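Local coordinates for outer protein YopM (Yersinia pestis, PDB 1JL5) that acts as a leucine-rich repeat effector and cytotoxin that probably helps the plague bacterium alter host cell physiology and survive in host tissues, at the interface of chains A and B. Numbering follows the deposited sequence. Chains: chain A/B, outer protein YopM.

The three contacts lie along one seam where repeat loops of two YopM chains run past each other in opposite directions. Contact 1 spans the two-fold axis, with A:Ile288 facing B:Ile288. The C-alpha centres of contacts 1 and 2 are about 10 Å apart, and both use A:Glu308; those of contacts 1 and 3 are about 17 Å apart, and those of contacts 2 and 3 about 27 Å. Contacts 2 and 3 flank contact 1 on opposite sides and share a pair: B:Leu248 with A:Lys328 in contact 2, A:Leu248 with B:Lys328 in contact 3. The matched repeats probably join pairs of chains within the homotetramer.

Contact 1: the interface of chains A and B. Residues chain A 268, 270, 288, 308; chain B 268, 270, 288, 308.
The loops that follow strands 261-263, 281-283 and 301-303 of chain A meet the same loops of chain B at the two-fold centre of a loop-to-loop interface that probably helps to build the YopM homotetramer, bringing A:Tyr268 against B:Ile288 and B:Glu308, and B:Tyr268 against A:Ile288 and A:Glu308. Each tyrosine CG lies anti to its backbone N (chi1 -152°), and the phenol reaches over to the other chain at about a right angle to the isoleucine side chain it meets. A:Tyr268 CE1 lies 3.6 Å from B:Ile288 CB. The hydroxyl ends at the B:Ile288 carbonyl, which meets the ring at its edge; the modelled approach is too short to be trusted. One face of the A:Tyr268 ring is backed by A:Ile288 of its own chain, whose CD1 stands 3.4 Å above the ring centre. The aliphatic part of B:Glu308 slides past the ring in the opposite direction. B:Glu308 CB comes to 3.5 Å from A:Tyr268 CD1, and the carboxylate plane is turned 24° from that of the ring. The bend at chi2 (69°) carries the acid group away from the phenol oxygen, back toward the tyrosine backbone. At the axis A:Ile288 CG2 and B:Ile288 CG2 face each other, again modelled too close to interpret. Water also bridges the chains: water 1 lies 3.2 Å from A:Tyr268 OH and 3.3 Å from B:Thr270 OG1, and water 2 likewise links B:Tyr268 OH to A:Thr270 OG1.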
loop_
_atom_site.group_PDB
_atom_site.type_symbol
_atom_site.label_atom_id
_atom_site.label_comp_id
_atom_site.label_asym_id
_atom_site.label_seq_id
_atom_site.Cartn_x
_atom_site.Cartn_y
_atom_site.Cartn_z
ATOM N N TYR A 268 -20.600 12.416 9.010
ATOM C CA TYR A 268 -20.411 13.842 9.091
ATOM C C TYR A 268 -20.558 14.290 10.518
ATOM O O TYR A 268 -21.171 15.315 10.792
ATOM C CB TYR A 268 -21.445 14.527 8.214
ATOM C CG TYR A 268 -20.978 15.846 7.679
ATOM C CD1 TYR A 268 -19.915 15.911 6.782
ATOM C CD2 TYR A 268 -21.612 17.028 8.046
ATOM C CE1 TYR A 268 -19.499 17.125 6.255
ATOM C CE2 TYR A 268 -21.204 18.244 7.528
ATOM C CZ TYR A 268 -20.151 18.284 6.635
ATOM O OH TYR A 268 -19.752 19.483 6.123
ATOM N N THR A 270 -19.614 15.841 14.013
ATOM C CA THR A 270 -18.790 16.894 14.566
ATOM C C THR A 270 -18.809 16.666 16.067
ATOM O O THR A 270 -17.937 17.116 16.805
ATOM C CB THR A 270 -19.392 18.268 14.271
ATOM O OG1 THR A 270 -18.493 19.284 14.723
ATOM C CG2 THR A 270 -20.717 18.427 14.996
ATOM N N ILE A 288 -16.023 14.758 11.128
ATOM C CA ILE A 288 -15.539 16.115 11.081
ATOM C C ILE A 288 -15.343 16.668 12.463
ATOM O O ILE A 288 -15.698 17.801 12.763
ATOM C CB ILE A 288 -16.481 16.985 10.240
ATOM C CG1 ILE A 288 -17.886 17.006 10.840
ATOM C CG2 ILE A 288 -16.565 16.402 8.839
ATOM C CD1 ILE A 288 -18.832 17.944 10.096
ATOM N N GLU A 308 -10.631 16.325 12.071
ATOM C CA GLU A 308 -9.922 17.582 12.027
ATOM C C GLU A 308 -9.576 17.841 13.477
ATOM O O GLU A 308 -9.609 18.967 13.954
ATOM C CB GLU A 308 -10.819 18.680 11.460
ATOM C CG GLU A 308 -10.041 19.904 11.050
ATOM C CD GLU A 308 -9.173 19.657 9.836
ATOM O OE1 GLU A 308 -8.883 18.481 9.516
ATOM O OE2 GLU A 308 -8.776 20.648 9.198
ATOM N N TYR B 268 -11.034 22.155 6.863
ATOM C CA TYR B 268 -12.376 21.988 7.361
ATOM C C TYR B 268 -13.335 22.750 6.489
ATOM O O TYR B 268 -14.251 23.396 6.982
ATOM C CB TYR B 268 -12.440 22.504 8.789
ATOM C CG TYR B 268 -13.484 21.815 9.613
ATOM C CD1 TYR B 268 -13.368 20.461 9.918
ATOM C CD2 TYR B 268 -14.575 22.518 10.112
ATOM C CE1 TYR B 268 -14.312 19.825 10.711
ATOM C CE2 TYR B 268 -15.524 21.893 10.901
ATOM C CZ TYR B 268 -15.385 20.551 11.196
ATOM O OH TYR B 268 -16.319 19.936 11.976
ATOM N N THR B 270 -16.327 23.436 4.021
ATOM C CA THR B 270 -17.645 22.923 3.716
ATOM C C THR B 270 -18.054 23.619 2.430
ATOM O O THR B 270 -18.917 23.160 1.687
ATOM C CB THR B 270 -18.642 23.296 4.813
ATOM O OG1 THR B 270 -19.900 22.672 4.541
ATOM C CG2 THR B 270 -18.840 24.802 4.853
ATOM N N ILE B 288 -14.831 18.959 4.353
ATOM C CA ILE B 288 -16.112 18.475 4.800
ATOM C C ILE B 288 -17.209 18.905 3.871
ATOM O O ILE B 288 -18.279 19.331 4.286
ATOM C CB ILE B 288 -16.373 18.919 6.245
ATOM C CG1 ILE B 288 -16.382 20.442 6.355
ATOM C CG2 ILE B 288 -15.261 18.379 7.130
ATOM C CD1 ILE B 288 -16.742 20.933 7.754
ATOM N N GLU B 308 -17.601 14.528 2.095
ATOM C CA GLU B 308 -18.835 13.845 2.403
ATOM C C GLU B 308 -19.724 14.180 1.225
ATOM O O GLU B 308 -20.921 14.396 1.364
ATOM C CB GLU B 308 -19.420 14.366 3.713
ATOM C CG GLU B 308 -20.488 13.458 4.268
ATOM C CD GLU B 308 -19.927 12.144 4.766
ATOM O OE1 GLU B 308 -18.798 11.769 4.374
ATOM O OE2 GLU B 308 -20.623 11.480 5.554
HETATM O O HOH W 1 -22.441 20.622 4.880
HETATM O O HOH W 2 -16.337 21.755 14.578
#

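Contact 2: the interface of chains A and B. Residues chain A 308, 310, 328; chain B 228, 248, 250.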
loop_
_atom_site.group_PDB
_atom_site.type_symbol
_atom_site.label_atom_id
_atom_site.label_comp_id
_atom_site.label_asym_id
_atom_site.label_seq_id
_atom_site.Cartn_x
_atom_site.Cartn_y
_atom_site.Cartn_z
ATOM N N GLU A 308 -10.631 16.325 12.071
ATOM C CA GLU A 308 -9.922 17.582 12.027
ATOM C C GLU A 308 -9.576 17.841 13.477
ATOM O O GLU A 308 -9.609 18.967 13.954
ATOM C CB GLU A 308 -10.819 18.680 11.460
ATOM C CG GLU A 308 -10.041 19.904 11.050
ATOM C CD GLU A 308 -9.173 19.657 9.836
ATOM O OE1 GLU A 308 -8.883 18.481 9.516
ATOM O OE2 GLU A 308 -8.776 20.648 9.198
ATOM N N ARG A 310 -7.966 18.819 16.520
ATOM C CA ARG A 310 -6.898 19.744 16.833
ATOM C C ARG A 310 -6.379 19.425 18.210
ATOM O O ARG A 310 -5.265 19.791 18.566
ATOM C CB ARG A 310 -7.409 21.169 16.851
ATOM C CG ARG A 310 -7.926 21.679 15.548
ATOM C CD ARG A 310 -7.623 23.139 15.543
ATOM N NE ARG A 310 -8.625 23.929 14.862
ATOM C CZ ARG A 310 -8.565 25.247 14.800
ATOM N NH1 ARG A 310 -7.553 25.876 15.381
ATOM N NH2 ARG A 310 -9.499 25.928 14.158
ATOM N N LYS A 328 -5.222 17.126 13.089
ATOM C CA LYS A 328 -4.491 18.374 13.126
ATOM C C LYS A 328 -3.938 18.583 14.510
ATOM O O LYS A 328 -3.888 19.695 15.021
ATOM C CB LYS A 328 -5.409 19.518 12.714
ATOM C CG LYS A 328 -5.974 19.328 11.312
ATOM C CD LYS A 328 -4.861 19.345 10.280
ATOM C CE LYS A 328 -5.351 18.877 8.917
ATOM N NZ LYS A 328 -6.503 19.676 8.411
ATOM N N GLU B 228 -5.105 28.941 10.489
ATOM C CA GLU B 228 -6.497 29.045 10.900
ATOM C C GLU B 228 -7.238 29.624 9.720
ATOM O O GLU B 228 -8.419 29.380 9.521
ATOM C CB GLU B 228 -6.633 30.014 12.072
ATOM C CG GLU B 228 -5.793 29.690 13.294
ATOM C CD GLU B 228 -6.284 28.464 14.028
ATOM O OE1 GLU B 228 -7.516 28.315 14.164
ATOM O OE2 GLU B 228 -5.440 27.666 14.477
ATOM N N LEU B 248 -5.788 24.411 9.156
ATOM C CA LEU B 248 -6.970 24.483 9.988
ATOM C C LEU B 248 -7.947 25.445 9.357
ATOM O O LEU B 248 -8.614 26.212 10.042
ATOM C CB LEU B 248 -6.577 24.952 11.381
ATOM C CG LEU B 248 -5.608 23.982 12.052
ATOM C CD1 LEU B 248 -5.056 24.596 13.330
ATOM C CD2 LEU B 248 -6.337 22.683 12.337
ATOM N N LYS B 250 -11.252 26.752 7.729
ATOM C CA LYS B 250 -12.680 26.464 7.834
ATOM C C LYS B 250 -13.314 27.096 6.604
ATOM O O LYS B 250 -14.397 26.715 6.167
ATOM C CB LYS B 250 -13.286 27.103 9.086
ATOM C CG LYS B 250 -12.573 26.795 10.384
ATOM C CD LYS B 250 -11.284 27.595 10.490
ATOM C CE LYS B 250 -10.575 27.345 11.808
ATOM N NZ LYS B 250 -9.264 28.046 11.843
#
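A:Arg310 reaches across to B:Glu228 and forms a salt bridge across the interface. A:Arg310 NH1 donates to B:Glu228 OE1 at 2.7 Å, and the oxygen accepts through its syn lone pair, tilted 19° from the guanidinium plane. NH2 of the same arginine adds a weak bond to that oxygen. Guanidinium and carboxylate planes stand 42° apart, so the two groups do not meet as a flat, doubly bonded pair.

Salt bridges within each chain support this pair. The ammonium NZ of B:Lys250 forms one with B:Glu228 OE1, approaching from above the carboxylate plane at 2.9 Å. By hydrogen bonds to two backbone carbonyls, B:Lys250 NZ also lies 2.8 Å from B:Glu228 O and 2.7 Å from B:Leu248 O. OE1 therefore receives donors from both chains, and its negative charge probably offsets the closeness of the lysine and arginine. Within chain A, A:Lys328 NZ forms a salt bridge to A:Glu308 OE2 at 2.6 Å, its chain bent at chi2 (-64°).

Apolar packing centres on B:Leu248. Its CD2 methyl presses tightly on A:Lys328 CB at 3.3 Å, the two side chains sliding past each other in opposite directions, and also touches A:Arg310 CD at 3.5 Å. B:Leu248 CB lies over the centre of one guanidinium face, 4.0 Å above its plane. By combining a charged clasp with leucine packing, the site probably helps to hold chains A and B together in the tetramer.

Contact 3: the interface of chains A and B. Residues chain A 205-206, 224-226, 248; chain B 328, 330, 348.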
loop_
_atom_site.group_PDB
_atom_site.type_symbol
_atom_site.label_atom_id
_atom_site.label_comp_id
_atom_site.label_asym_id
_atom_site.label_seq_id
_atom_site.Cartn_x
_atom_site.Cartn_y
_atom_site.Cartn_z
ATOM N N ASN A 205 -25.560 -1.437 1.709
ATOM C CA ASN A 205 -26.858 -1.524 1.088
ATOM C C ASN A 205 -27.154 -0.082 0.781
ATOM O O ASN A 205 -26.255 0.738 0.829
ATOM C CB ASN A 205 -27.863 -2.118 2.061
ATOM C CG ASN A 205 -27.791 -3.618 2.088
ATOM O OD1 ASN A 205 -28.079 -4.263 1.083
ATOM N ND2 ASN A 205 -27.390 -4.186 3.221
ATOM N N SER A 206 -28.391 0.239 0.452
ATOM C CA SER A 206 -28.707 1.627 0.177
ATOM C C SER A 206 -29.779 2.061 1.136
ATOM O O SER A 206 -30.733 2.739 0.770
ATOM C CB SER A 206 -29.155 1.792 -1.272
ATOM O OG SER A 206 -28.041 1.598 -2.128
ATOM N N ASN A 224 -21.764 1.833 5.341
ATOM C CA ASN A 224 -21.858 1.880 3.900
ATOM C C ASN A 224 -23.241 1.761 3.336
ATOM O O ASN A 224 -23.497 1.012 2.399
ATOM C CB ASN A 224 -20.969 0.824 3.280
ATOM C CG ASN A 224 -19.626 1.363 2.954
ATOM O OD1 ASN A 224 -19.514 2.305 2.176
ATOM N ND2 ASN A 224 -18.589 0.793 3.555
ATOM N N ASN A 225 -24.138 2.505 3.944
ATOM C CA ASN A 225 -25.493 2.578 3.479
ATOM C C ASN A 225 -25.596 4.057 3.201
ATOM O O ASN A 225 -24.584 4.715 2.969
ATOM C CB ASN A 225 -26.446 2.132 4.579
ATOM C CG ASN A 225 -26.687 0.647 4.539
ATOM O OD1 ASN A 225 -27.288 0.148 3.600
ATOM N ND2 ASN A 225 -26.196 -0.069 5.537
ATOM N N ILE A 226 -26.798 4.591 3.209
ATOM C CA ILE A 226 -26.942 6.014 2.991
ATOM C C ILE A 226 -27.865 6.491 4.086
ATOM O O ILE A 226 -28.819 7.224 3.857
ATOM C CB ILE A 226 -27.491 6.310 1.584
ATOM C CG1 ILE A 226 -28.669 5.393 1.265
ATOM C CG2 ILE A 226 -26.378 6.112 0.562
ATOM C CD1 ILE A 226 -29.164 5.529 -0.167
ATOM N N LEU A 248 -24.514 8.704 6.048
ATOM C CA LEU A 248 -24.703 10.130 5.905
ATOM C C LEU A 248 -25.126 10.698 7.239
ATOM O O LEU A 248 -25.971 11.583 7.312
ATOM C CB LEU A 248 -25.766 10.393 4.847
ATOM C CG LEU A 248 -25.352 9.851 3.482
ATOM C CD1 LEU A 248 -26.525 9.916 2.516
ATOM C CD2 LEU A 248 -24.175 10.661 2.973
ATOM N N LYS B 328 -19.721 10.132 -0.574
ATOM C CA LYS B 328 -20.985 9.466 -0.343
ATOM C C LYS B 328 -21.839 9.588 -1.575
ATOM O O LYS B 328 -23.052 9.746 -1.504
ATOM C CB LYS B 328 -21.670 10.075 0.874
ATOM C CG LYS B 328 -20.822 9.955 2.133
ATOM C CD LYS B 328 -20.616 8.498 2.504
ATOM C CE LYS B 328 -19.550 8.335 3.577
ATOM N NZ LYS B 328 -19.847 9.119 4.810
ATOM N N ILE B 330 -23.816 8.393 -4.631
ATOM C CA ILE B 330 -24.558 7.212 -5.015
ATOM C C ILE B 330 -24.643 7.302 -6.534
ATOM O O ILE B 330 -25.055 6.368 -7.214
ATOM C CB ILE B 330 -25.963 7.198 -4.388
ATOM C CG1 ILE B 330 -26.720 8.463 -4.778
ATOM C CG2 ILE B 330 -25.856 7.078 -2.881
ATOM C CD1 ILE B 330 -27.819 8.227 -5.771
ATOM N N HIS B 348 -20.836 5.269 -3.031
ATOM C CA HIS B 348 -22.007 4.428 -3.030
ATOM C C HIS B 348 -22.595 4.372 -4.426
ATOM O O HIS B 348 -23.806 4.461 -4.608
ATOM C CB HIS B 348 -23.041 4.977 -2.066
ATOM C CG HIS B 348 -23.865 3.914 -1.430
ATOM N ND1 HIS B 348 -23.460 3.250 -0.293
ATOM C CD2 HIS B 348 -25.030 3.342 -1.807
ATOM C CE1 HIS B 348 -24.341 2.314 0.002
ATOM N NE2 HIS B 348 -25.304 2.349 -0.902
HETATM O O HOH W 3 -22.064 4.930 1.595
#
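B:His348 puts its imidazole among the loop residues of chain A, edge first. A:Ser206 OG lies at that edge, in the ring plane, and shares a hydrogen bond with B:His348 NE2 at 3.1 Å, the donor undecided. The A:Asn205 carbonyl also comes up to the NE2–CE1 edge, and A:Asn224 O lies in plane at the rim, but both approach so closely that the exact fit is doubtful. Over one face, the A:Ile226 CG2 methyl stands 3.9 Å from the B:His348 ring centroid in a CH-pi contact, offset toward the rim. It is anti to the A:Ile226 carbonyl carbon, while CG1 takes the crowded position between N and C (chi1 46°).

Around this first shell, water 3 ties the other ring nitrogen to chain A, lying 2.9 Å from B:His348 ND1 and 2.9 Å from A:Asn225 O. The two nitrogens are thus anchored at different points of the ring, which should limit its rotation. The methyl of A:Ile226 that caps the imidazole also meets B:Ile330 CG2 at 3.6 Å, the two isoleucines crossing at about a right angle. Farther along, A:Leu248 and B:Lys328 repeat the tight methyl-on-methylene packing of their symmetry mates.

This histidine-in-loop contact between repeats of two chains probably supports the homotetramer. The chain A residues lie in loops after strands 199-201, 219-221 and 241-243, within repeats 7 to 9; those of chain B follow strands 321-323 and 341-343, in repeats 13 and 14.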